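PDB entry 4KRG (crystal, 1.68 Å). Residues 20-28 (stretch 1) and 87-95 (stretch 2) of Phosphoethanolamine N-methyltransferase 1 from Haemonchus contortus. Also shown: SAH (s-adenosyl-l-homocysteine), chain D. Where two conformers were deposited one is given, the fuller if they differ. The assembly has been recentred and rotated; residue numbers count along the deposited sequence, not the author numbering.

Stretch 1, residues 20-28: WDKYSDKPD
Stretch 2 87-95: FIESFIEKN

Stretch 1 leaves a helix at its start and folds through two overlapping type I turns, Asp 21 to Ser 24 and Tyr 23 to Lys 26, before Pro 27 carries it to Asp 28. Stretch 2 enters through an extended Ile 88 (phi/psi -100/117), the N-cap residue, and is helical from Glu 89 onward. The two run in the same general direction, with CA atoms 5.8 Å apart at Ser 24 and Ser 90 and 5.4 Å at Pro 27 and Phe 91; together they bury 458 Å².

Trp 20 (phi/psi -74/-24, chi1 m, chi2 106°) points its CB toward stretch 2, where CB lies 3.8 Å from Ile 88 CG1 and 4.1 Å from Phe 87 CE2. Its ring reaches Phe 91, Trp 20 CE3 to Phe 91 CE2 at 3.8 Å, meeting that ring at its edge. One face of the indole is covered by the ribose of SAH, and Trp 20 CH2 lies 3.5 Å from SAH SD. The ligand also covers one face of the Phe 87 ring (chi1 p), so the aromatic packing between the stretches doubles as a wall of the ligand site.

Asp 21 (chi1 m) starts away from the partner, yet its OD1 comes within 3.4 Å of Ile 88 CD1; both carboxylate oxygens are hydrogen-bonded elsewhere in the structure. Ile 88 takes chi1 m and chi2 m.

The first turn is closed by Ser 24 N to Asp 21 O at 3.3 Å. Tyr 23 (chi1 m) sends its ring away, while its CB sits 4.0 Å from Phe 91 CZ and its carbonyl O approaches the edge of that ring, 3.5 Å from Phe 91 CE1. Tyr 23 O also accepts a hydrogen bond from Lys 26 N at 2.7 Å, closing the second turn.

Ser 24 (chi1 p) supplies the polar link: Ser 90 OG donates to Ser 24 O at 2.8 Å. This lone hydrogen bond between the stretches joins the turn backbone to the first turn of the helix. Alongside it, Ser 24 CB packs 3.7 Å from Ile 88 CG2.

Asp 25 and Lys 26 direct their CB atoms away, leaving Pro 27 (phi/psi -75/75, C-gamma endo) to resume the packing. Its CB lies 3.8 Å from both Phe 91 CD1 and Lys 94 CB. Phe 91 (chi1 m, chi2 -8°) is thus shared by Trp 20, Tyr 23 and Pro 27. Lys 94 (chi1 t, chi2 p) contributes the aliphatic base of its chain, while its end leads away. Asp 28 (chi1 p) turns from the contact and caps a following helix.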

# COMPACT_ATOMS: atom_id res chain seq x y z
N TRP A 20 1.45 16.77 -20.63
CA TRP A 20 2.64 17.22 -19.94
C TRP A 20 3.34 18.37 -20.66
O TRP A 20 4.04 19.16 -20.03
CB TRP A 20 3.57 16.06 -19.62
CG TRP A 20 3.13 15.36 -18.38
CD1 TRP A 20 2.53 14.14 -18.28
CD2 TRP A 20 3.22 15.88 -17.05
NE1 TRP A 20 2.25 13.86 -16.97
CE2 TRP A 20 2.66 14.91 -16.19
CE3 TRP A 20 3.71 17.06 -16.49
CZ2 TRP A 20 2.59 15.09 -14.81
CZ3 TRP A 20 3.64 17.24 -15.13
CH2 TRP A 20 3.08 16.26 -14.30
N ASP A 21 3.13 18.47 -21.97
CA ASP A 21 3.61 19.62 -22.72
C ASP A 21 3.10 20.93 -22.13
O ASP A 21 3.79 21.94 -22.16
CB ASP A 21 3.20 19.52 -24.19
CG ASP A 21 4.11 18.63 -25.01
OD1 ASP A 21 5.22 18.32 -24.53
OD2 ASP A 21 3.72 18.26 -26.14
N LYS A 22 1.89 20.90 -21.57
CA LYS A 22 1.28 22.08 -20.99
C LYS A 22 2.08 22.63 -19.80
O LYS A 22 1.91 23.79 -19.42
CB LYS A 22 -0.17 21.80 -20.56
CG LYS A 22 -1.12 21.49 -21.72
CD LYS A 22 -2.59 21.40 -21.27
CE LYS A 22 -2.83 20.25 -20.30
NZ LYS A 22 -4.26 20.15 -19.89
N TYR A 23 2.95 21.81 -19.23
CA TYR A 23 3.70 22.19 -18.03
C TYR A 23 5.18 22.45 -18.28
O TYR A 23 5.90 22.88 -17.38
CB TYR A 23 3.49 21.15 -16.92
CG TYR A 23 2.04 21.04 -16.48
CD1 TYR A 23 1.53 21.90 -15.52
CD2 TYR A 23 1.18 20.11 -17.05
CE1 TYR A 23 0.20 21.83 -15.12
CE2 TYR A 23 -0.15 20.04 -16.67
CZ TYR A 23 -0.63 20.90 -15.70
OH TYR A 23 -1.95 20.84 -15.30
N SER A 24 5.65 22.20 -19.50
CA SER A 24 7.07 22.35 -19.83
C SER A 24 7.55 23.80 -19.75
O SER A 24 8.76 24.06 -19.73
CB SER A 24 7.38 21.74 -21.20
OG SER A 24 6.84 22.54 -22.24
N ASP A 25 6.61 24.74 -19.71
CA ASP A 25 6.92 26.14 -19.48
C ASP A 25 7.22 26.36 -18.01
O ASP A 25 7.81 27.37 -17.63
CB ASP A 25 5.74 27.02 -19.88
CG ASP A 25 4.52 26.79 -18.99
OD1 ASP A 25 4.06 25.63 -18.88
OD2 ASP A 25 4.02 27.77 -18.39
N LYS A 26 6.80 25.41 -17.17
CA LYS A 26 7.00 25.50 -15.73
C LYS A 26 7.73 24.27 -15.20
O LYS A 26 7.13 23.44 -14.52
CB LYS A 26 5.66 25.64 -15.00
CG LYS A 26 4.85 26.86 -15.41
CD LYS A 26 3.39 26.74 -14.96
CE LYS A 26 2.64 25.66 -15.74
NZ LYS A 26 1.26 25.43 -15.23
N PRO A 27 9.02 24.15 -15.51
CA PRO A 27 9.78 23.02 -14.95
C PRO A 27 10.07 23.27 -13.47
O PRO A 27 11.21 23.59 -13.11
CB PRO A 27 11.06 23.03 -15.77
CG PRO A 27 11.24 24.46 -16.16
CD PRO A 27 9.85 24.99 -16.38
N ASP A 28 9.05 23.12 -12.64
CA ASP A 28 9.19 23.35 -11.20
C ASP A 28 8.38 22.35 -10.37
O ASP A 28 7.63 21.55 -10.92
CB ASP A 28 8.84 24.81 -10.83
CG ASP A 28 7.40 25.18 -11.19
OD1 ASP A 28 6.49 24.37 -10.92
OD2 ASP A 28 7.18 26.29 -11.72
N PHE A 87 10.04 12.10 -20.58
CA PHE A 87 9.72 12.37 -21.98
C PHE A 87 9.49 13.85 -22.30
O PHE A 87 9.28 14.22 -23.46
CB PHE A 87 8.62 11.42 -22.53
CG PHE A 87 7.23 11.68 -22.02
CD1 PHE A 87 6.15 11.10 -22.65
CD2 PHE A 87 6.99 12.49 -20.92
CE1 PHE A 87 4.87 11.31 -22.21
CE2 PHE A 87 5.70 12.71 -20.47
CZ PHE A 87 4.64 12.12 -21.11
N ILE A 88 9.56 14.70 -21.28
CA ILE A 88 9.53 16.14 -21.49
C ILE A 88 10.93 16.73 -21.44
O ILE A 88 11.60 16.68 -20.41
CB ILE A 88 8.64 16.86 -20.47
CG1 ILE A 88 7.19 16.38 -20.58
CG2 ILE A 88 8.72 18.35 -20.68
CD1 ILE A 88 6.58 16.62 -21.94
N GLU A 89 11.36 17.30 -22.56
CA GLU A 89 12.72 17.79 -22.75
C GLU A 89 13.15 18.87 -21.76
O GLU A 89 14.24 18.79 -21.18
CB GLU A 89 12.88 18.31 -24.17
CG GLU A 89 14.01 19.29 -24.35
CD GLU A 89 14.08 19.83 -25.76
OE1 GLU A 89 13.59 19.15 -26.67
OE2 GLU A 89 14.62 20.95 -25.94
N SER A 90 12.31 19.88 -21.55
CA SER A 90 12.67 20.98 -20.66
C SER A 90 12.85 20.49 -19.22
O SER A 90 13.65 21.04 -18.47
CB SER A 90 11.65 22.11 -20.73
OG SER A 90 10.69 22.01 -19.71
N PHE A 91 12.10 19.46 -18.84
CA PHE A 91 12.22 18.91 -17.49
C PHE A 91 13.61 18.31 -17.30
O PHE A 91 14.28 18.60 -16.31
CB PHE A 91 11.13 17.86 -17.22
CG PHE A 91 9.73 18.43 -17.12
CD1 PHE A 91 9.52 19.81 -17.09
CD2 PHE A 91 8.63 17.59 -17.04
CE1 PHE A 91 8.23 20.32 -16.99
CE2 PHE A 91 7.35 18.10 -16.95
CZ PHE A 91 7.15 19.47 -16.92
N ILE A 92 14.04 17.50 -18.27
CA ILE A 92 15.37 16.91 -18.24
C ILE A 92 16.43 18.01 -18.24
O ILE A 92 17.45 17.91 -17.55
CB ILE A 92 15.59 15.96 -19.44
CG1 ILE A 92 14.96 14.60 -19.16
CG2 ILE A 92 17.07 15.79 -19.72
CD1 ILE A 92 15.55 13.86 -17.95
N GLU A 93 16.19 19.07 -19.00
CA GLU A 93 17.10 20.21 -19.02
C GLU A 93 17.20 20.88 -17.65
O GLU A 93 18.30 21.19 -17.20
CB GLU A 93 16.69 21.21 -20.11
CG GLU A 93 16.92 20.68 -21.51
CD GLU A 93 16.28 21.54 -22.57
OE1 GLU A 93 15.49 22.45 -22.21
OE2 GLU A 93 16.55 21.31 -23.77
N LYS A 94 16.07 21.09 -17.00
CA LYS A 94 16.07 21.62 -15.63
C LYS A 94 16.77 20.66 -14.66
O LYS A 94 17.49 21.09 -13.76
CB LYS A 94 14.65 21.96 -15.19
CG LYS A 94 14.51 22.45 -13.75
CD LYS A 94 15.51 23.55 -13.41
CE LYS A 94 14.80 24.84 -13.03
NZ LYS A 94 15.69 25.74 -12.25
N ASN A 95 16.56 19.36 -14.85
CA ASN A 95 17.22 18.30 -14.09
C ASN A 95 18.75 18.43 -14.18
O ASN A 95 19.45 18.43 -13.16
CB ASN A 95 16.77 16.94 -14.66
CG ASN A 95 16.96 15.79 -13.70
OD1 ASN A 95 17.82 15.81 -12.83
ND2 ASN A 95 16.15 14.75 -13.89
N SAH D . 8.45 11.55 -10.63
CA SAH D . 8.67 13.00 -10.51
CB SAH D . 7.68 13.74 -11.46
CG SAH D . 6.21 13.38 -11.24
SD SAH D . 5.05 14.03 -12.47
C SAH D . 8.51 13.44 -9.11
O SAH D . 7.69 12.90 -8.39
OXT SAH D . 8.95 14.53 -8.79
C5' SAH D . 5.21 12.93 -13.91
C4' SAH D . 6.46 12.88 -14.61
O4' SAH D . 6.52 11.65 -15.39
C3' SAH D . 6.58 13.99 -15.57
O3' SAH D . 7.92 14.43 -15.59
C2' SAH D . 6.25 13.40 -16.85
O2' SAH D . 6.87 14.08 -17.90
C1' SAH D . 6.76 12.01 -16.71
N9 SAH D . 6.11 11.03 -17.65
C8 SAH D . 4.82 10.71 -17.73
N7 SAH D . 4.71 9.69 -18.59
C5 SAH D . 5.92 9.37 -19.05
C6 SAH D . 6.39 8.40 -19.96
N6 SAH D . 5.53 7.53 -20.59
N1 SAH D . 7.72 8.35 -20.19
C2 SAH D . 8.57 9.17 -19.60
N3 SAH D . 8.15 10.10 -18.73
C4 SAH D . 6.84 10.22 -18.44